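Local coordinates for protein Emp46p (Saccharomyces cerevisiae, PDB 2A6V) that acts as a potassium-binding, lectin-type cargo receptor through its beta-sandwich carbohydrate recognition domain and is involved in the secretion of glycoproteins, at residues A[20-23]-A[24-28]; A[44-47]-A[48-52]; A[166-169]-A[170-173]; A[188-192]-A[193-197]. All blocks are in the same frame, centred on the assembly; numbering follows the deposited sequence.

Contact 1 of 4, residues A[20-23]-A[24-28]. With K (potassium ion), chain D.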
loop_
_atom_site.group_PDB
_atom_site.type_symbol
_atom_site.label_atom_id
_atom_site.label_comp_id
_atom_site.label_asym_id
_atom_site.label_seq_id
_atom_site.Cartn_x
_atom_site.Cartn_y
_atom_site.Cartn_z
ATOM N N THR A 20 8.851 19.577 -10.524
ATOM C CA THR A 20 8.775 20.533 -11.642
ATOM C C THR A 20 8.700 19.838 -13.001
ATOM O O THR A 20 8.247 20.434 -13.981
ATOM C CB THR A 20 10.000 21.442 -11.652
ATOM O OG1 THR A 20 11.184 20.649 -11.804
ATOM C CG2 THR A 20 10.176 22.160 -10.325
ATOM N N ASP A 21 9.176 18.590 -13.061
ATOM C CA ASP A 21 9.183 17.793 -14.280
ATOM C C ASP A 21 8.620 16.413 -13.945
ATOM O O ASP A 21 9.352 15.505 -13.557
ATOM C CB ASP A 21 10.611 17.700 -14.844
ATOM C CG ASP A 21 10.666 17.053 -16.231
ATOM O OD1 ASP A 21 11.626 17.353 -16.993
ATOM O OD2 ASP A 21 9.808 16.247 -16.648
ATOM N N GLN A 22 7.309 16.274 -14.106
ATOM C CA GLN A 22 6.585 15.048 -13.783
ATOM C C GLN A 22 7.218 13.808 -14.412
ATOM O O GLN A 22 7.331 12.757 -13.788
ATOM C CB GLN A 22 5.144 15.185 -14.281
ATOM C CG GLN A 22 4.236 14.013 -13.967
ATOM C CD GLN A 22 2.862 14.439 -13.449
ATOM O OE1 GLN A 22 2.667 15.591 -13.060
ATOM N NE2 GLN A 22 1.917 13.501 -13.436
ATOM N N GLN A 23 7.623 13.945 -15.663
ATOM C CA GLN A 23 8.097 12.813 -16.428
ATOM C C GLN A 23 9.443 12.314 -15.897
ATOM O O GLN A 23 9.647 11.108 -15.749
ATOM C CB GLN A 23 8.194 13.197 -17.897
ATOM C CG GLN A 23 8.446 12.036 -18.817
ATOM C CD GLN A 23 7.940 12.305 -20.209
ATOM O OE1 GLN A 23 8.365 13.279 -20.855
ATOM N NE2 GLN A 23 7.021 11.468 -20.679
ATOM N N LYS A 24 10.347 13.236 -15.575
ATOM C CA LYS A 24 11.670 12.863 -15.086
ATOM C C LYS A 24 11.628 12.307 -13.663
ATOM O O LYS A 24 12.204 11.259 -13.378
ATOM C CB LYS A 24 12.616 14.060 -15.144
ATOM C CG LYS A 24 14.023 13.788 -14.605
ATOM C CD LYS A 24 15.088 14.782 -15.100
ATOM C CE LYS A 24 14.511 16.061 -15.740
ATOM N NZ LYS A 24 14.371 15.925 -17.235
ATOM N N GLU A 25 10.931 13.007 -12.772
ATOM C CA GLU A 25 11.024 12.696 -11.355
ATOM C C GLU A 25 10.141 11.516 -10.980
ATOM O O GLU A 25 10.336 10.942 -9.928
ATOM C CB GLU A 25 10.698 13.931 -10.496
ATOM C CG GLU A 25 11.585 15.136 -10.804
ATOM C CD GLU A 25 11.136 16.387 -10.076
ATOM O OE1 GLU A 25 10.822 17.380 -10.765
ATOM O OE2 GLU A 25 11.082 16.361 -8.827
ATOM N N LEU A 26 9.203 11.144 -11.851
ATOM C CA LEU A 26 8.368 9.960 -11.614
ATOM C C LEU A 26 8.687 8.803 -12.557
ATOM O O LEU A 26 7.892 7.894 -12.726
ATOM C CB LEU A 26 6.883 10.330 -11.704
ATOM C CG LEU A 26 6.378 11.366 -10.694
ATOM C CD1 LEU A 26 4.971 11.820 -11.096
ATOM C CD2 LEU A 26 6.397 10.773 -9.316
ATOM N N SER A 27 9.865 8.825 -13.169
ATOM C CA SER A 27 10.218 7.825 -14.181
ATOM C C SER A 27 10.254 6.385 -13.698
ATOM O O SER A 27 10.022 5.468 -14.472
ATOM C CB SER A 27 11.558 8.198 -14.837
ATOM O OG SER A 27 12.627 8.005 -13.949
ATOM N N GLN A 28 10.482 6.208 -12.401
ATOM C CA GLN A 28 10.579 4.899 -11.775
ATOM C C GLN A 28 9.196 4.378 -11.325
ATOM O O GLN A 28 9.114 3.283 -10.774
ATOM C CB GLN A 28 11.555 4.987 -10.580
ATOM C CG GLN A 28 13.046 5.058 -10.929
ATOM C CD GLN A 28 13.492 4.266 -12.119
ATOM O OE1 GLN A 28 13.816 4.836 -13.168
ATOM N NE2 GLN A 28 13.552 2.961 -11.965
HETATM K K K D . 5.947 7.540 -14.672
HETATM O O HOH W 1 6.081 5.670 -17.247
HETATM O O HOH W 2 4.461 10.062 -14.674
#

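Contact 2 of 4, residues A[44-47]-A[48-52]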
loop_
_atom_site.group_PDB
_atom_site.type_symbol
_atom_site.label_atom_id
_atom_site.label_comp_id
_atom_site.label_asym_id
_atom_site.label_seq_id
_atom_site.Cartn_x
_atom_site.Cartn_y
_atom_site.Cartn_z
ATOM N N LEU A 44 -5.697 8.787 -5.929
ATOM C CA LEU A 44 -5.848 7.483 -6.559
ATOM C C LEU A 44 -7.226 7.328 -7.155
ATOM O O LEU A 44 -7.354 6.726 -8.223
ATOM C CB LEU A 44 -5.598 6.362 -5.533
ATOM C CG LEU A 44 -4.177 6.230 -4.988
ATOM C CD1 LEU A 44 -4.162 5.315 -3.765
ATOM C CD2 LEU A 44 -3.220 5.685 -6.035
ATOM N N THR A 45 -8.251 7.883 -6.497
ATOM C CA THR A 45 -9.651 7.677 -6.885
ATOM C C THR A 45 -10.421 8.998 -6.993
ATOM O O THR A 45 -11.282 9.295 -6.150
ATOM C CB THR A 45 -10.354 6.748 -5.886
ATOM O OG1 THR A 45 -10.246 7.257 -4.552
ATOM C CG2 THR A 45 -9.682 5.395 -5.852
ATOM N N PRO A 46 -10.092 9.795 -8.006
ATOM C CA PRO A 46 -10.635 11.156 -8.117
ATOM C C PRO A 46 -12.096 11.304 -8.528
ATOM O O PRO A 46 -12.655 12.400 -8.403
ATOM C CB PRO A 46 -9.750 11.784 -9.191
ATOM C CG PRO A 46 -9.281 10.652 -10.024
ATOM C CD PRO A 46 -9.112 9.508 -9.060
ATOM N N GLY A 47 -12.675 10.248 -9.054
ATOM C CA GLY A 47 -14.054 10.273 -9.516
ATOM C C GLY A 47 -14.912 9.198 -8.887
ATOM O O GLY A 47 -14.421 8.312 -8.198
ATOM N N LYS A 48 -16.206 9.262 -9.168
ATOM C CA LYS A 48 -17.134 8.233 -8.729
ATOM C C LYS A 48 -16.752 6.910 -9.375
ATOM O O LYS A 48 -16.552 6.841 -10.609
ATOM C CB LYS A 48 -18.560 8.642 -9.155
ATOM C CG LYS A 48 -19.042 9.888 -8.488
ATOM C CD LYS A 48 -20.295 10.466 -9.163
ATOM C CE LYS A 48 -21.575 9.875 -8.647
ATOM N NZ LYS A 48 -22.773 10.598 -9.230
ATOM N N ASN A 49 -16.652 5.858 -8.564
ATOM C CA ASN A 49 -16.360 4.507 -9.063
ATOM C C ASN A 49 -15.094 4.450 -9.889
ATOM O O ASN A 49 -15.099 3.907 -11.004
ATOM C CB ASN A 49 -17.565 3.963 -9.871
ATOM C CG ASN A 49 -18.718 3.561 -8.996
ATOM O OD1 ASN A 49 -18.568 2.726 -8.121
ATOM N ND2 ASN A 49 -19.895 4.112 -9.263
ATOM N N THR A 50 -14.016 5.009 -9.350
ATOM C CA THR A 50 -12.703 4.972 -9.987
ATOM C C THR A 50 -11.723 4.109 -9.209
ATOM O O THR A 50 -11.885 3.913 -8.000
ATOM C CB THR A 50 -12.107 6.381 -10.164
ATOM O OG1 THR A 50 -12.121 7.105 -8.927
ATOM C CG2 THR A 50 -12.911 7.227 -11.142
ATOM N N LYS A 51 -10.708 3.632 -9.926
ATOM C CA LYS A 51 -9.575 2.862 -9.423
ATOM C C LYS A 51 -8.324 3.641 -9.762
ATOM O O LYS A 51 -8.275 4.363 -10.761
ATOM C CB LYS A 51 -9.448 1.537 -10.177
ATOM C CG LYS A 51 -10.351 0.424 -9.794
ATOM C CD LYS A 51 -10.187 -0.762 -10.765
ATOM C CE LYS A 51 -11.176 -1.866 -10.357
ATOM N NZ LYS A 51 -11.148 -3.172 -11.114
ATOM N N GLY A 52 -7.280 3.470 -8.979
ATOM C CA GLY A 52 -5.971 4.003 -9.314
ATOM C C GLY A 52 -4.883 3.297 -8.556
ATOM O O GLY A 52 -5.153 2.713 -7.504
#

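Contact 3 of 4, residues A[166-169]-A[170-173]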
loop_
_atom_site.group_PDB
_atom_site.type_symbol
_atom_site.label_atom_id
_atom_site.label_comp_id
_atom_site.label_asym_id
_atom_site.label_seq_id
_atom_site.Cartn_x
_atom_site.Cartn_y
_atom_site.Cartn_z
ATOM N N PRO A 166 15.003 -9.445 8.025
ATOM C CA PRO A 166 15.295 -10.877 7.880
ATOM C C PRO A 166 16.331 -11.380 8.903
ATOM O O PRO A 166 16.237 -12.524 9.326
ATOM C CB PRO A 166 15.867 -10.988 6.458
ATOM C CG PRO A 166 15.406 -9.763 5.737
ATOM C CD PRO A 166 15.122 -8.718 6.751
ATOM N N LEU A 167 17.287 -10.524 9.268
ATOM C CA LEU A 167 18.351 -10.866 10.215
ATOM C C LEU A 167 17.847 -11.074 11.650
ATOM O O LEU A 167 18.527 -11.683 12.481
ATOM C CB LEU A 167 19.454 -9.806 10.189
ATOM C CG LEU A 167 20.049 -9.584 8.786
ATOM C CD1 LEU A 167 21.124 -8.528 8.829
ATOM C CD2 LEU A 167 20.559 -10.890 8.177
ATOM N N ASP A 168 16.666 -10.554 11.943
ATOM C CA ASP A 168 15.986 -10.802 13.211
ATOM C C ASP A 168 14.853 -11.836 13.026
ATOM O O ASP A 168 13.744 -11.654 13.541
ATOM C CB ASP A 168 15.470 -9.451 13.726
ATOM C CG ASP A 168 14.945 -9.494 15.130
ATOM O OD1 ASP A 168 15.325 -10.383 15.925
ATOM O OD2 ASP A 168 14.137 -8.621 15.519
ATOM N N ASN A 169 15.173 -12.927 12.322
ATOM C CA ASN A 169 14.227 -13.980 11.951
ATOM C C ASN A 169 12.949 -13.415 11.340
ATOM O O ASN A 169 11.836 -13.797 11.723
ATOM C CB ASN A 169 13.902 -14.894 13.147
ATOM C CG ASN A 169 13.356 -16.255 12.714
ATOM O OD1 ASN A 169 13.605 -16.712 11.591
ATOM N ND2 ASN A 169 12.592 -16.892 13.592
ATOM N N HIS A 170 13.130 -12.475 10.416
ATOM C CA HIS A 170 12.035 -11.962 9.581
ATOM C C HIS A 170 10.976 -11.192 10.355
ATOM O O HIS A 170 9.790 -11.238 10.013
ATOM C CB HIS A 170 11.396 -13.127 8.810
ATOM C CG HIS A 170 12.357 -13.820 7.908
ATOM N ND1 HIS A 170 12.757 -13.287 6.704
ATOM C CD2 HIS A 170 13.040 -14.980 8.053
ATOM C CE1 HIS A 170 13.630 -14.099 6.136
ATOM N NE2 HIS A 170 13.822 -15.130 6.939
ATOM N N LEU A 171 11.388 -10.476 11.390
ATOM C CA LEU A 171 10.456 -9.630 12.114
ATOM C C LEU A 171 9.973 -8.522 11.180
ATOM O O LEU A 171 10.770 -7.756 10.666
ATOM C CB LEU A 171 11.102 -9.033 13.354
ATOM C CG LEU A 171 10.186 -8.193 14.239
ATOM C CD1 LEU A 171 8.991 -8.989 14.770
ATOM C CD2 LEU A 171 10.957 -7.570 15.368
ATOM N N LEU A 172 8.662 -8.479 10.981
ATOM C CA LEU A 172 7.979 -7.397 10.286
ATOM C C LEU A 172 7.092 -6.674 11.296
ATOM O O LEU A 172 6.273 -7.295 11.989
ATOM C CB LEU A 172 7.134 -7.955 9.157
ATOM C CG LEU A 172 6.568 -6.897 8.205
ATOM C CD1 LEU A 172 6.458 -7.468 6.822
ATOM C CD2 LEU A 172 5.196 -6.375 8.701
ATOM N N LYS A 173 7.272 -5.363 11.403
ATOM C CA LYS A 173 6.439 -4.515 12.228
ATOM C C LYS A 173 5.683 -3.538 11.342
ATOM O O LYS A 173 6.241 -2.974 10.409
ATOM C CB LYS A 173 7.307 -3.732 13.204
ATOM C CG LYS A 173 6.583 -2.887 14.183
ATOM C CD LYS A 173 7.476 -2.593 15.385
ATOM C CE LYS A 173 8.528 -1.579 15.053
ATOM N NZ LYS A 173 9.300 -1.249 16.285
#

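Contact 4 of 4, residues A[188-192]-A[193-197]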
loop_
_atom_site.group_PDB
_atom_site.type_symbol
_atom_site.label_atom_id
_atom_site.label_comp_id
_atom_site.label_asym_id
_atom_site.label_seq_id
_atom_site.Cartn_x
_atom_site.Cartn_y
_atom_site.Cartn_z
ATOM N N LYS A 188 8.065 -13.970 5.038
ATOM C CA LYS A 188 9.487 -14.260 4.862
ATOM C C LYS A 188 9.998 -14.075 3.436
ATOM O O LYS A 188 11.201 -14.015 3.222
ATOM C CB LYS A 188 9.783 -15.691 5.303
ATOM C CG LYS A 188 9.604 -15.919 6.783
ATOM C CD LYS A 188 9.784 -17.382 7.141
ATOM C CE LYS A 188 8.816 -17.819 8.232
ATOM N NZ LYS A 188 9.343 -17.470 9.577
ATOM N N PHE A 189 9.110 -14.001 2.449
ATOM C CA PHE A 189 9.571 -14.020 1.062
ATOM C C PHE A 189 10.477 -12.847 0.664
ATOM O O PHE A 189 11.295 -12.983 -0.247
ATOM C CB PHE A 189 8.392 -14.175 0.089
ATOM C CG PHE A 189 7.525 -12.958 -0.033
ATOM C CD1 PHE A 189 7.818 -11.975 -0.960
ATOM C CD2 PHE A 189 6.392 -12.814 0.761
ATOM C CE1 PHE A 189 7.010 -10.866 -1.083
ATOM C CE2 PHE A 189 5.593 -11.693 0.645
ATOM C CZ PHE A 189 5.903 -10.727 -0.284
ATOM N N MET A 190 10.361 -11.707 1.346
ATOM C CA MET A 190 11.157 -10.538 0.980
ATOM C C MET A 190 12.629 -10.669 1.355
ATOM O O MET A 190 13.453 -9.908 0.864
ATOM C CB MET A 190 10.622 -9.262 1.639
ATOM C CG MET A 190 9.241 -8.862 1.201
ATOM S SD MET A 190 8.004 -9.511 2.292
ATOM C CE MET A 190 8.300 -8.580 3.840
ATOM N N GLY A 191 12.958 -11.595 2.251
ATOM C CA GLY A 191 14.339 -11.799 2.646
ATOM C C GLY A 191 15.182 -12.393 1.531
ATOM O O GLY A 191 16.387 -12.126 1.451
ATOM N N SER A 192 14.544 -13.162 0.652
ATOM C CA SER A 192 15.248 -14.032 -0.291
ATOM C C SER A 192 14.739 -13.962 -1.737
ATOM O O SER A 192 15.073 -14.817 -2.561
ATOM C CB SER A 192 15.140 -15.473 0.208
ATOM O OG SER A 192 13.784 -15.902 0.265
ATOM N N SER A 193 13.936 -12.952 -2.056
ATOM C CA SER A 193 13.436 -12.800 -3.419
ATOM C C SER A 193 13.192 -11.329 -3.731
ATOM O O SER A 193 12.866 -10.546 -2.827
ATOM C CB SER A 193 12.146 -13.597 -3.615
ATOM O OG SER A 193 11.054 -12.989 -2.932
ATOM N N PRO A 194 13.366 -10.936 -4.991
ATOM C CA PRO A 194 12.981 -9.578 -5.400
ATOM C C PRO A 194 11.464 -9.445 -5.309
ATOM O O PRO A 194 10.752 -10.431 -5.454
ATOM C CB PRO A 194 13.457 -9.495 -6.858
ATOM C CG PRO A 194 14.435 -10.613 -7.022
ATOM C CD PRO A 194 13.940 -11.706 -6.115
ATOM N N PHE A 195 10.971 -8.244 -5.049
ATOM C CA PHE A 195 9.539 -8.037 -4.973
ATOM C C PHE A 195 9.165 -6.639 -5.442
ATOM O O PHE A 195 9.998 -5.739 -5.538
ATOM C CB PHE A 195 9.009 -8.324 -3.561
ATOM C CG PHE A 195 9.697 -7.535 -2.494
ATOM C CD1 PHE A 195 10.862 -8.014 -1.896
ATOM C CD2 PHE A 195 9.212 -6.299 -2.110
ATOM C CE1 PHE A 195 11.517 -7.274 -0.934
ATOM C CE2 PHE A 195 9.861 -5.565 -1.141
ATOM C CZ PHE A 195 11.020 -6.055 -0.550
ATOM N N ARG A 196 7.888 -6.495 -5.757
ATOM C CA ARG A 196 7.345 -5.271 -6.295
ATOM C C ARG A 196 6.609 -4.550 -5.188
ATOM O O ARG A 196 5.974 -5.185 -4.342
ATOM C CB ARG A 196 6.415 -5.593 -7.448
ATOM C CG ARG A 196 7.190 -6.077 -8.687
ATOM C CD ARG A 196 6.346 -6.300 -9.923
ATOM N NE ARG A 196 5.013 -6.830 -9.620
ATOM C CZ ARG A 196 3.874 -6.117 -9.665
ATOM N NH1 ARG A 196 3.867 -4.829 -10.013
ATOM N NH2 ARG A 196 2.722 -6.701 -9.368
ATOM N N ILE A 197 6.677 -3.225 -5.229
ATOM C CA ILE A 197 6.112 -2.362 -4.195
ATOM C C ILE A 197 5.113 -1.427 -4.800
ATOM O O ILE A 197 5.409 -0.755 -5.793
ATOM C CB ILE A 197 7.255 -1.542 -3.535
ATOM C CG1 ILE A 197 8.273 -2.466 -2.862
ATOM C CG2 ILE A 197 6.710 -0.497 -2.593
ATOM C CD1 ILE A 197 9.584 -1.825 -2.659
#

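Contact 1 of 4, residues A[20-23]-A[24-28]
The N-terminal cap of the short helix 22-25 brings D21 against K24 and E25, and offers a worked example of how acidic side chains satisfy the amides at a helix start. D21 is the N-cap residue. With its CG anti to the backbone N (chi1 -172°), the carboxylate lies over the first turn, where OD2 accepts from K24 N at 3.2 Å, the donor standing well above the carboxylate plane. The K24 side chain bends back across that of D21, and its NZ forms a salt bridge with D21 OD1 at 3.1 Å, again from above the plane.

E25 answers in the other direction. Its extended chain carries OE1 to T20 N, 3.0 Å away on the syn side, and to D21 N, 3.1 Å away on the anti side; both amides approach from the same face, so one oxygen holds two donors. Within the turn E25 N bonds to D21 O and L26 N to Q22 O, while L26 CD1 rests 3.7 Å from Q22 CG.

L26 is the first residue to leave helical geometry, and its O binds potassium at 2.8 Å; W29 O and two waters join it. The exchange resembles a capping box, except that the returning glutamate sits one residue later than in the classical motif.

Contact 2 of 4, residues A[44-47]-A[48-52]
The chain reverses between 44-47 and 48-52, the two runs pointing 158° apart, and this turn carries it from strand 41-43 of one sheet of the sandwich to strand 51-56 of the other. Away from the bend itself the limbs come nearest at the strand end, where the CA atoms of L44 and G52 are 4.4 Å apart. There the backbones meet through a CA-H...O contact, G52 CA to L44 O at 3.2 Å. G52 has no side chain on the side from which that oxygen comes, and its carbonyl lies beside the L44 branch, with CD2 3.8 Å from G52 O.

Farther out, T50 does most of the work. Its OG1 lies between the backbone N and the carbonyl carbon (chi1 52°), from where it donates to G47 O at 2.7 Å, tilted 35° from the carbonyl plane. The methyl CG2 of T50 packs on the same peptide, 3.6 Å from G47 C. From the facing limb T45 brings its CB to within 3.5 Å of T50 OG1, while its methyl CG2 sits 3.4 Å from T50 O. The T45 hydroxyl is engaged elsewhere, with E208 O and F210 N.

N203 ties the turn to the end of strand 196-202: its amide donates to G47 O and accepts from T50 N. G47 O is thus gripped by two donors, a hydroxyl from within the turn and an amide from outside it, which implies that the bend is fixed by polar bonds to its backbone, with methyl groups packed alongside.

Contact 3 of 4, residues A[166-169]-A[170-173]
The imidazole of H170 overlaps P166, whose CA lies over one ring face in a CH-pi contact, 4.1 Å from the centroid and 28° off the normal. The pair sits in the beta-hairpin that joins strands 158-165 and 171-176, neighbours in one sheet of the lectin sandwich, and illustrates how a hairpin loop can fold a ring back over its own start. The torsion of H170 places CG beside the backbone N (chi1 -61°), and the ring consequently swings back toward the proline, with CE1 3.8 Å from P166 CB. Its ND1 is hydrogen-bonded to Y164 OH, near the end of the first strand, which should help to set the rotation of the ring. K188 from a later loop also packs against the ring.

Backbone bonds close the loop beneath. H170 N reaches P166 O at 3.3 Å, four residues back, and L171 N makes a weak bond to D168 O at 3.4 Å. N169 and H170 both take up left-handed backbone angles, so that D168 to L171 forms a turn close to type I'. D168 O also accepts from R185 NH2, tying the loop to the chain just beyond strand 179-184.

Elsewhere in the loop D168 and L171 lie side by side and point the same way, a carboxylate running along an aliphatic chain. Both have CG anti to the backbone N, and the approach ends with D168 OD2 3.4 Å from the L171 methyl CD2.

Contact 4 of 4, residues A[188-192]-A[193-197]
This is a Met-aromatic contact, carried at close range by a CH-pi approach of M190 CG to the F195 ring, in the loop where the chain, having left strand 179-184 of one sheet of the beta sandwich, enters strand 196-202 of the other. It is also an example of a sulfur side chain lying between two phenylalanines. M190 CG stands over one face of F195, 3.6 Å from the centroid and 16° off the normal, while CB presses on the rim at 3.4 Å from F195 CE1. Because the chain then bends at chi2 (93°), SD leads onward from the ring, above the same face but 5.2 Å from the centroid. The sulfur meets F189 instead, over one face of that ring and offset toward its rim.

F189 and F195 cross at about a right angle, F189 CE1 touching F195 CB at 4.1 Å near the plane of the F189 ring. The buried F195 and M190 also pack on L89 of strand 84-90, and F195 on M66, so the loop residues extend the interior of the sandwich.

S193 supplies the polar link. Its OG lies 2.7 Å from F189 O, a hydrogen bond whose proton is not settled, since Q91 OE1 is a second acceptor for it. Both serine oxygens sit in the plane of a neighbouring ring: S193 O at the edge of F195, and S193 OG at that of F189, 3.9 Å from CD1.

From the N terminus the four contacts follow in series, none nested in or crossing another. Contact 1 closes the helical turn that leads into edge strand 29-33. Contact 2 closes the turn carrying the chain from one sheet to strand 51-56 of the other, its centre about 22 Å from that of contact 1. Contact 3 closes a hairpin on the opposite side of the chain's centre from contact 2, and contact 4 closes the loop that returns to the first strand's sheet, where strand 196-202 lies beside 51-56. Only contacts 3 and 4 touch: L172 packs on M190 and P166 on G191, joining the two sheets at this end of the sandwich.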